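Local coordinates for protein short-chain dehydrogenase/reductase SDR (Burkholderia phymatum, PDB 5IG2) that probably catalyses NAD(P)-dependent oxidation of a substrate CH-OH group, or the reverse reduction, and binds NAD in a Rossmann-fold domain, at residues 64-69 with 82-87; 143-148 with 254-259; 149-154 with 162-167. All blocks are in the same frame, centred on the assembly; numbering follows the deposited sequence.

Contact 1. Residues 64-69 with 82-87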
loop_
_atom_site.group_PDB
_atom_site.type_symbol
_atom_site.label_atom_id
_atom_site.label_comp_id
_atom_site.label_asym_id
_atom_site.label_seq_id
_atom_site.Cartn_x
_atom_site.Cartn_y
_atom_site.Cartn_z
ATOM N N GLU B 64 28.517 -28.673 25.099
ATOM C CA GLU B 64 29.881 -29.189 25.210
ATOM C C GLU B 64 30.045 -30.280 24.162
ATOM O O GLU B 64 29.483 -31.369 24.303
ATOM C CB GLU B 64 30.160 -29.767 26.591
ATOM C CG GLU B 64 30.356 -28.784 27.695
ATOM C CD GLU B 64 30.742 -29.491 28.973
ATOM O OE1 GLU B 64 31.922 -29.885 29.091
ATOM O OE2 GLU B 64 29.859 -29.689 29.833
ATOM N N VAL B 65 30.828 -30.002 23.126
ATOM C CA VAL B 65 30.863 -30.859 21.946
ATOM C C VAL B 65 32.264 -30.821 21.353
ATOM O O VAL B 65 32.915 -29.771 21.338
ATOM C CB VAL B 65 29.798 -30.409 20.919
ATOM C CG1 VAL B 65 29.950 -28.930 20.605
ATOM C CG2 VAL B 65 29.884 -31.236 19.637
ATOM N N ILE B 66 32.736 -31.976 20.886
ATOM C CA ILE B 66 33.900 -32.038 20.012
ATOM C C ILE B 66 33.514 -32.798 18.751
ATOM O O ILE B 66 32.644 -33.677 18.771
ATOM C CB ILE B 66 35.131 -32.694 20.680
ATOM C CG1 ILE B 66 34.858 -34.170 20.993
ATOM C CG2 ILE B 66 35.549 -31.919 21.911
ATOM C CD1 ILE B 66 36.076 -34.934 21.475
ATOM N N GLY B 67 34.154 -32.435 17.642
ATOM C CA GLY B 67 33.961 -33.117 16.378
ATOM C C GLY B 67 35.244 -33.784 15.927
ATOM O O GLY B 67 36.310 -33.163 15.938
ATOM N N VAL B 68 35.162 -35.048 15.530
ATOM C CA VAL B 68 36.334 -35.839 15.184
ATOM C C VAL B 68 36.060 -36.500 13.843
ATOM O O VAL B 68 35.241 -37.426 13.765
ATOM C CB VAL B 68 36.651 -36.901 16.245
ATOM C CG1 VAL B 68 37.907 -37.705 15.841
ATOM C CG2 VAL B 68 36.813 -36.268 17.627
ATOM N N ARG B 69 36.751 -36.049 12.795
ATOM C CA ARG B 69 36.636 -36.715 11.507
ATOM C C ARG B 69 37.032 -38.181 11.655
ATOM O O ARG B 69 38.123 -38.496 12.142
ATOM C CB ARG B 69 37.505 -36.016 10.464
ATOM C CG ARG B 69 37.334 -36.593 9.070
ATOM C CD ARG B 69 38.415 -36.126 8.119
ATOM N NE ARG B 69 37.919 -36.066 6.747
ATOM C CZ ARG B 69 37.917 -37.092 5.905
ATOM N NH1 ARG B 69 38.391 -38.270 6.294
ATOM N NH2 ARG B 69 37.437 -36.940 4.677
ATOM N N ALA B 82 37.267 -43.234 20.249
ATOM C CA ALA B 82 37.128 -43.526 21.670
ATOM C C ALA B 82 38.190 -42.797 22.479
ATOM O O ALA B 82 37.892 -42.237 23.540
ATOM C CB ALA B 82 37.214 -45.030 21.921
ATOM N N ASP B 83 39.435 -42.784 21.991
ATOM C CA ASP B 83 40.507 -42.093 22.708
ATOM C C ASP B 83 40.216 -40.600 22.837
ATOM O O ASP B 83 40.458 -39.999 23.891
ATOM C CB ASP B 83 41.850 -42.300 22.007
ATOM C CG ASP B 83 42.270 -43.767 21.939
ATOM O OD1 ASP B 83 41.711 -44.609 22.680
ATOM O OD2 ASP B 83 43.179 -44.073 21.138
ATOM N N ALA B 84 39.704 -39.981 21.772
ATOM C CA ALA B 84 39.347 -38.569 21.847
ATOM C C ALA B 84 38.179 -38.348 22.804
ATOM O O ALA B 84 38.157 -37.358 23.551
ATOM C CB ALA B 84 39.015 -38.042 20.452
ATOM N N ALA B 85 37.204 -39.259 22.799
ATOM C CA ALA B 85 36.087 -39.159 23.731
ATOM C C ALA B 85 36.572 -39.182 25.174
ATOM O O ALA B 85 36.231 -38.303 25.975
ATOM C CB ALA B 85 35.102 -40.302 23.479
ATOM N N LEU B 86 37.377 -40.189 25.522
ATOM C CA LEU B 86 37.860 -40.319 26.892
ATOM C C LEU B 86 38.768 -39.158 27.268
ATOM O O LEU B 86 38.738 -38.685 28.411
ATOM C CB LEU B 86 38.585 -41.654 27.061
ATOM C CG LEU B 86 37.703 -42.892 26.838
ATOM C CD1 LEU B 86 38.505 -44.176 26.995
ATOM C CD2 LEU B 86 36.512 -42.883 27.788
ATOM N N GLU B 87 39.579 -38.677 26.319
ATOM C CA GLU B 87 40.462 -37.550 26.610
ATOM C C GLU B 87 39.661 -36.275 26.879
ATOM O O GLU B 87 40.006 -35.497 27.776
ATOM C CB GLU B 87 41.452 -37.362 25.456
ATOM C CG GLU B 87 42.323 -36.115 25.532
ATOM C CD GLU B 87 43.165 -36.036 26.804
ATOM O OE1 GLU B 87 43.450 -34.902 27.258
ATOM O OE2 GLU B 87 43.540 -37.099 27.347
#

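Contact 2. Residues 143-148 with 254-259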
loop_
_atom_site.group_PDB
_atom_site.type_symbol
_atom_site.label_atom_id
_atom_site.label_comp_id
_atom_site.label_asym_id
_atom_site.label_seq_id
_atom_site.Cartn_x
_atom_site.Cartn_y
_atom_site.Cartn_z
ATOM N N ALA B 143 25.661 -47.148 34.177
ATOM C CA ALA B 143 24.658 -47.318 33.135
ATOM C C ALA B 143 25.203 -46.802 31.810
ATOM O O ALA B 143 25.754 -45.698 31.736
ATOM C CB ALA B 143 23.372 -46.580 33.506
ATOM N N ALA B 144 25.071 -47.617 30.768
ATOM C CA ALA B 144 25.495 -47.227 29.433
ATOM C C ALA B 144 24.629 -47.972 28.432
ATOM O O ALA B 144 23.973 -48.961 28.771
ATOM C CB ALA B 144 26.984 -47.514 29.199
ATOM N N HIS B 145 24.631 -47.489 27.189
ATOM C CA HIS B 145 23.713 -48.023 26.189
ATOM C C HIS B 145 24.284 -47.784 24.796
ATOM O O HIS B 145 24.802 -46.699 24.506
ATOM C CB HIS B 145 22.326 -47.371 26.325
ATOM C CG HIS B 145 21.188 -48.242 25.892
ATOM N ND1 HIS B 145 20.660 -49.230 26.694
ATOM C CD2 HIS B 145 20.463 -48.257 24.748
ATOM C CE1 HIS B 145 19.661 -49.820 26.062
ATOM N NE2 HIS B 145 19.524 -49.252 24.877
ATOM N N ILE B 146 24.167 -48.799 23.942
ATOM C CA ILE B 146 24.607 -48.755 22.552
ATOM C C ILE B 146 23.385 -48.859 21.647
ATOM O O ILE B 146 22.590 -49.801 21.775
ATOM C CB ILE B 146 25.590 -49.897 22.252
ATOM C CG1 ILE B 146 26.846 -49.754 23.122
ATOM C CG2 ILE B 146 25.870 -49.971 20.733
ATOM C CD1 ILE B 146 27.732 -50.977 23.112
ATOM N N VAL B 147 23.244 -47.912 20.721
ATOM C CA VAL B 147 22.157 -47.919 19.749
ATOM C C VAL B 147 22.751 -48.085 18.363
ATOM O O VAL B 147 23.571 -47.261 17.928
ATOM C CB VAL B 147 21.318 -46.642 19.809
ATOM C CG1 VAL B 147 20.248 -46.721 18.752
ATOM C CG2 VAL B 147 20.721 -46.453 21.203
ATOM N N ASN B 148 22.320 -49.132 17.663
ATOM C CA ASN B 148 22.732 -49.391 16.288
ATOM C C ASN B 148 21.587 -49.054 15.346
ATOM O O ASN B 148 20.463 -49.537 15.532
ATOM C CB ASN B 148 23.149 -50.855 16.107
ATOM C CG ASN B 148 24.370 -51.211 16.923
ATOM O OD1 ASN B 148 25.172 -50.336 17.278
ATOM N ND2 ASN B 148 24.523 -52.495 17.230
ATOM N N ALA B 254 15.431 -44.315 27.101
ATOM C CA ALA B 254 15.036 -44.005 28.470
ATOM C C ALA B 254 14.433 -45.221 29.165
ATOM O O ALA B 254 14.701 -45.467 30.345
ATOM C CB ALA B 254 14.051 -42.839 28.462
ATOM N N GLU B 255 13.626 -45.998 28.443
ATOM C CA GLU B 255 13.007 -47.199 28.983
ATOM C C GLU B 255 13.772 -48.462 28.604
ATOM O O GLU B 255 13.296 -49.575 28.872
ATOM C CB GLU B 255 11.547 -47.285 28.526
ATOM C CG GLU B 255 11.351 -47.171 27.034
ATOM C CD GLU B 255 9.883 -47.091 26.638
ATOM O OE1 GLU B 255 9.329 -48.110 26.151
ATOM O OE2 GLU B 255 9.288 -46.002 26.819
ATOM N N ARG B 256 14.945 -48.301 27.989
ATOM C CA ARG B 256 15.821 -49.406 27.595
ATOM C C ARG B 256 15.085 -50.426 26.739
ATOM O O ARG B 256 15.294 -51.633 26.854
ATOM C CB ARG B 256 16.460 -50.065 28.821
ATOM C CG ARG B 256 17.436 -49.132 29.550
ATOM C CD ARG B 256 18.110 -49.827 30.708
ATOM N NE ARG B 256 19.044 -48.954 31.420
ATOM C CZ ARG B 256 18.688 -48.103 32.384
ATOM N NH1 ARG B 256 17.414 -47.988 32.738
ATOM N NH2 ARG B 256 19.601 -47.357 32.992
ATOM N N ARG B 257 14.221 -49.931 25.860
ATOM C CA ARG B 257 13.509 -50.799 24.934
ATOM C C ARG B 257 14.414 -51.150 23.759
ATOM O O ARG B 257 15.092 -50.282 23.205
ATOM C CB ARG B 257 12.235 -50.117 24.434
ATOM C CG ARG B 257 11.445 -50.966 23.455
ATOM C CD ARG B 257 10.080 -50.379 23.141
ATOM N NE ARG B 257 10.101 -49.502 21.976
ATOM C CZ ARG B 257 9.925 -48.184 22.027
ATOM N NH1 ARG B 257 9.717 -47.576 23.192
ATOM N NH2 ARG B 257 9.948 -47.472 20.907
ATOM N N PHE B 258 14.410 -52.427 23.368
ATOM C CA PHE B 258 15.343 -52.887 22.341
ATOM C C PHE B 258 14.912 -52.479 20.929
ATOM O O PHE B 258 15.665 -51.815 20.210
ATOM C CB PHE B 258 15.520 -54.409 22.423
ATOM C CG PHE B 258 16.458 -54.949 21.380
ATOM C CD1 PHE B 258 17.829 -54.855 21.557
ATOM C CD2 PHE B 258 15.974 -55.507 20.206
ATOM C CE1 PHE B 258 18.700 -55.328 20.586
ATOM C CE2 PHE B 258 16.845 -55.977 19.229
ATOM C CZ PHE B 258 18.209 -55.884 19.426
ATOM N N TYR B 259 13.723 -52.903 20.493
ATOM C CA TYR B 259 13.275 -52.630 19.129
ATOM C C TYR B 259 12.693 -51.231 19.036
ATOM O O TYR B 259 11.711 -50.918 19.720
ATOM C CB TYR B 259 12.221 -53.642 18.681
ATOM C CG TYR B 259 12.761 -55.026 18.441
ATOM C CD1 TYR B 259 13.528 -55.303 17.310
ATOM C CD2 TYR B 259 12.518 -56.055 19.346
ATOM C CE1 TYR B 259 14.029 -56.571 17.085
ATOM C CE2 TYR B 259 13.022 -57.332 19.134
ATOM C CZ TYR B 259 13.778 -57.581 18.003
ATOM O OH TYR B 259 14.268 -58.841 17.783
HETATM O O HOH W 1 21.200 -49.438 29.737
#

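Contact 3. Residues 149-154 with 162-167. With NAD (nicotinamide-adenine-dinucleotide), chain F; ACT (acetate ion), chain G.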
loop_
_atom_site.group_PDB
_atom_site.type_symbol
_atom_site.label_atom_id
_atom_site.label_comp_id
_atom_site.label_asym_id
_atom_site.label_seq_id
_atom_site.Cartn_x
_atom_site.Cartn_y
_atom_site.Cartn_z
ATOM N N THR B 149 21.868 -48.236 14.332
ATOM C CA THR B 149 20.862 -47.903 13.327
ATOM C C THR B 149 20.857 -48.976 12.247
ATOM O O THR B 149 21.820 -49.104 11.484
ATOM C CB THR B 149 21.114 -46.540 12.694
ATOM O OG1 THR B 149 21.244 -45.551 13.719
ATOM C CG2 THR B 149 19.935 -46.191 11.772
ATOM N N ALA B 150 19.780 -49.752 12.186
ATOM C CA ALA B 150 19.587 -50.629 11.038
ATOM C C ALA B 150 18.643 -49.913 10.075
ATOM O O ALA B 150 18.987 -48.851 9.543
ATOM C CB ALA B 150 19.049 -52.004 11.465
ATOM N N SER B 151 17.438 -50.452 9.892
ATOM C CA SER B 151 16.466 -49.944 8.930
ATOM C C SER B 151 15.317 -50.930 8.891
ATOM O O SER B 151 15.493 -52.072 9.320
ATOM C CB SER B 151 17.077 -49.808 7.529
ATOM O OG SER B 151 16.074 -49.552 6.562
ATOM N N VAL B 152 14.153 -50.532 8.369
ATOM C CA VAL B 152 13.170 -51.545 7.991
ATOM C C VAL B 152 13.732 -52.465 6.910
ATOM O O VAL B 152 13.252 -53.594 6.751
ATOM C CB VAL B 152 11.836 -50.909 7.534
ATOM C CG1 VAL B 152 11.243 -50.063 8.653
ATOM C CG2 VAL B 152 12.020 -50.095 6.250
ATOM N N ALA B 153 14.757 -52.018 6.168
ATOM C CA ALA B 153 15.447 -52.901 5.226
ATOM C C ALA B 153 16.240 -54.007 5.916
ATOM O O ALA B 153 16.760 -54.894 5.226
ATOM C CB ALA B 153 16.398 -52.107 4.332
ATOM N N GLY B 154 16.390 -53.953 7.235
ATOM C CA GLY B 154 16.918 -55.075 7.980
ATOM C C GLY B 154 15.856 -56.049 8.425
ATOM O O GLY B 154 16.167 -57.084 9.026
ATOM N N GLY B 162 19.621 -55.162 -2.525
ATOM C CA GLY B 162 20.096 -56.350 -1.821
ATOM C C GLY B 162 21.354 -56.159 -0.999
ATOM O O GLY B 162 21.512 -56.794 0.048
ATOM N N ILE B 163 22.283 -55.323 -1.469
ATOM C CA ILE B 163 23.506 -55.099 -0.694
ATOM C C ILE B 163 23.179 -54.346 0.583
ATOM O O ILE B 163 23.642 -54.698 1.676
ATOM C CB ILE B 163 24.561 -54.346 -1.524
ATOM C CG1 ILE B 163 25.034 -55.207 -2.695
ATOM C CG2 ILE B 163 25.757 -53.996 -0.656
ATOM C CD1 ILE B 163 26.048 -54.495 -3.579
ATOM N N TYR B 164 22.364 -53.306 0.456
ATOM C CA TYR B 164 21.928 -52.535 1.611
ATOM C C TYR B 164 21.081 -53.391 2.548
ATOM O O TYR B 164 21.315 -53.412 3.765
ATOM C CB TYR B 164 21.152 -51.314 1.124
ATOM C CG TYR B 164 20.693 -50.358 2.200
ATOM C CD1 TYR B 164 21.568 -49.414 2.742
ATOM C CD2 TYR B 164 19.370 -50.373 2.651
ATOM C CE1 TYR B 164 21.144 -48.512 3.716
ATOM C CE2 TYR B 164 18.929 -49.469 3.622
ATOM C CZ TYR B 164 19.823 -48.543 4.148
ATOM O OH TYR B 164 19.388 -47.662 5.113
ATOM N N ASN B 165 20.100 -54.117 1.991
ATOM C CA ASN B 165 19.279 -55.026 2.793
ATOM C C ASN B 165 20.150 -55.969 3.599
ATOM O O ASN B 165 19.982 -56.105 4.814
ATOM C CB ASN B 165 18.339 -55.847 1.901
ATOM C CG ASN B 165 17.352 -54.989 1.123
ATOM O OD1 ASN B 165 17.121 -53.824 1.454
ATOM N ND2 ASN B 165 16.745 -55.583 0.080
ATOM N N ALA B 166 21.092 -56.633 2.923
ATOM C CA ALA B 166 21.929 -57.633 3.577
ATOM C C ALA B 166 22.712 -57.015 4.726
ATOM O O ALA B 166 22.792 -57.596 5.820
ATOM C CB ALA B 166 22.870 -58.279 2.556
ATOM N N SER B 167 23.259 -55.817 4.511
ATOM C CA SER B 167 24.030 -55.173 5.571
ATOM C C SER B 167 23.141 -54.843 6.765
ATOM O O SER B 167 23.562 -54.974 7.920
ATOM C CB SER B 167 24.738 -53.917 5.035
ATOM O OG SER B 167 23.834 -52.860 4.741
HETATM P PA NAD F . 22.757 -39.129 5.981
HETATM O O1A NAD F . 23.447 -39.219 4.676
HETATM O O2A NAD F . 21.967 -37.826 6.172
HETATM O O5B NAD F . 23.728 -39.325 7.229
HETATM C C5B NAD F . 24.674 -40.409 7.266
HETATM C C4B NAD F . 26.017 -39.808 7.576
HETATM O O4B NAD F . 27.003 -40.862 7.660
HETATM C C3B NAD F . 26.544 -38.791 6.548
HETATM O O3B NAD F . 26.851 -37.544 7.160
HETATM C C2B NAD F . 27.815 -39.457 5.997
HETATM O O2B NAD F . 28.841 -38.516 5.704
HETATM C C1B NAD F . 28.218 -40.341 7.168
HETATM N N9A NAD F . 29.099 -41.446 6.811
HETATM C C8A NAD F . 29.036 -42.236 5.693
HETATM N N7A NAD F . 30.035 -43.078 5.577
HETATM C C5A NAD F . 30.805 -42.830 6.702
HETATM C C6A NAD F . 32.013 -43.385 7.166
HETATM N N6A NAD F . 32.729 -44.279 6.479
HETATM N N1A NAD F . 32.494 -42.943 8.349
HETATM C C2A NAD F . 31.814 -41.996 9.007
HETATM N N3A NAD F . 30.680 -41.378 8.656
HETATM C C4A NAD F . 30.229 -41.840 7.483
HETATM O O3 NAD F . 21.763 -40.358 6.143
HETATM P PN NAD F . 20.906 -40.885 7.386
HETATM O O1N NAD F . 20.921 -39.880 8.478
HETATM O O2N NAD F . 19.606 -41.337 6.841
HETATM O O5D NAD F . 21.778 -42.157 7.778
HETATM C C5D NAD F . 21.918 -42.581 9.151
HETATM C C4D NAD F . 21.583 -44.050 9.225
HETATM O O4D NAD F . 20.159 -44.251 9.058
HETATM C C3D NAD F . 22.266 -44.939 8.178
HETATM O O3D NAD F . 22.750 -46.122 8.802
HETATM C C2D NAD F . 21.119 -45.289 7.227
HETATM O O2D NAD F . 21.363 -46.529 6.576
HETATM C C1D NAD F . 19.977 -45.363 8.228
HETATM N N1N NAD F . 18.546 -45.314 7.655
HETATM C C2N NAD F . 18.164 -44.229 6.958
HETATM C C3N NAD F . 16.873 -44.140 6.468
HETATM C C7N NAD F . 16.324 -42.907 5.821
HETATM O O7N NAD F . 15.304 -42.994 5.119
HETATM N N7N NAD F . 17.017 -41.786 5.929
HETATM C C4N NAD F . 15.992 -45.184 6.723
HETATM C C5N NAD F . 16.409 -46.280 7.459
HETATM C C6N NAD F . 17.702 -46.332 7.916
HETATM C C ACT G . 16.119 -47.161 4.027
HETATM O O ACT G . 14.933 -47.551 3.881
HETATM O OXT ACT G . 16.797 -47.763 4.892
HETATM C CH3 ACT G . 16.706 -46.030 3.232
#

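Contact 1. Residues 64-69 with 82-87
Ile66 and Val68 of strand 65-69 lean on Ala84 of helix 75-89, and these three residues carry nearly all of a small contact that buries 102 Å² in all. The first kind of interaction is apolar. Val68 meets the helix with one branch of its fork: CG2, set anti to its own carbonyl carbon, lies 4.0 Å from CB of Ala84. Ile66 reaches the same methyl from farther along the strand, with CD1 4.4 Å from Ala84 CB. The bond from CA to CB of Ala84 points at the strand, so one small methyl serves both branched side chains. The second kind is a methyl against backbone: Ile66 CD1 lies 3.8 Å from Ala84 O, a van der Waals touch on the helix main chain. The reach comes from the torsions of Ile66, whose CG1 stands between the backbone N and the carbonyl carbon (chi1 65°) while CD1 continues outward in an extended arm (chi2 172°). With only a methyl on the helix side, Val68 CA comes to 7.8 Å from Ala84 CA. Ile66 and Val68 face the helix as next-but-one residues of a strand do, with Gly67 between them. This is the first step of a beta-alpha-beta crossover of the Rossmann fold. Strand 65-69 is the outermost on its side of the sheet within the chain, bonded through its backbone to Leu41 and Leu43 of strand 40-45. Helix 75-89 also touches Val42 of that strand through Ala85, while Ala82 and Leu86 turn to helix 112-140.

Contact 2. Residues 143-148 with 254-259
His145 swings its imidazole toward Arg256 with CG roughly anti to the backbone N (chi1 -151°), while Arg256 sets CG anti to its carbonyl carbon (chi1 -66°) and then runs extended from CG to NE, back along the start of strand 144-149. Ring and chain pass at a slant: CE1 of His145 lies 4.2 Å from both CA and CG of Arg256, and the planes of imidazole and guanidinium stand 73° apart. Farther out, CB of Ala143 sits at the guanidinium edge, near its plane, 3.9 Å from Arg256 NH2. The polar link is indirect. His145 ND1 and Arg256 NE are 5.0 Å apart, and one water joins them. It accepts from Arg256 NE at 2.8 Å, gives a hydrogen to Ala144 O at 3.0 Å, and is bonded to His145 ND1 at 3.1 Å. At the other end of the ring, His145 NE2 is hydrogen-bonded to Ser192 OG, which also bonds Arg257 O; partners at both nitrogens probably hold the rotation of the imidazole. Farther along 254-259, Phe258 N is hydrogen-bonded to Asn282 OD1 of the second subunit. Arg256, with its positive phi, is the C-prime residue of the Schellman motif that ends helix 242-254, just before strand 259-260 of the Rossmann sheet.

Contact 3. Residues 149-154 with 162-167
Ser151 and Tyr164 face each other in the nicotinamide pocket of a short-chain dehydrogenase fold, where Tyr164 and Lys168 form the family's YxxxK motif and, as in relatives, probably belong to a catalytic Ser-Tyr-Lys group. Their hydroxyls meet through an acetate ion, probably from the crystallisation liquor: Ser151 OG and Tyr164 OH each donate to its OXT at 2.6 Å, a position consistent with that of a substrate oxygen. Tyr164 OH also accepts from the ribose O2D of NAD at 2.7 Å, with O2D and OXT both at the edge of the ring, near its plane. The ring extends this far because CG is anti to the backbone N (chi1 -177°). Ser151 OG is further fixed by an ST turn, taking the N-H of Ala153 at 2.8 Å. Lys168 NZ, bonded to NAD and to Thr149 O, ties strand end to cofactor. Behind the hydroxyls, Ala153 CB packs obliquely on the Tyr164 ring, 3.7 Å from CE2. Asn165, held through ND2 by Pro158 O and by Thr177 OG1 of the second subunit, brings OD1 to 3.4 Å from Ala153 CB, while its CA makes a C-H...O contact of 3.5 Å with Ala153 O.

How the contacts relate
From the N terminus, contact 1 comes first: it closes a loop of 12 residues, seven of them already helical, between strand 65-69 and the later turns of helix 75-89 at one border of the sheet, and is complete before contact 2 opens. Contact 2 spans 105 residues, from strand 144-149 to the turn before the last strand, 259-260. Contact 3 is nested inside that long loop: residue 149 directly follows 148, and the chain returns after seven residues on helix 162-185. Contacts 1 and 2 both reach the same parallel sheet, their centres 21 Å apart, whereas contacts 1 and 3 lie on opposite sides of the chain's centre. Contacts 2 and 3 also touch the second subunit.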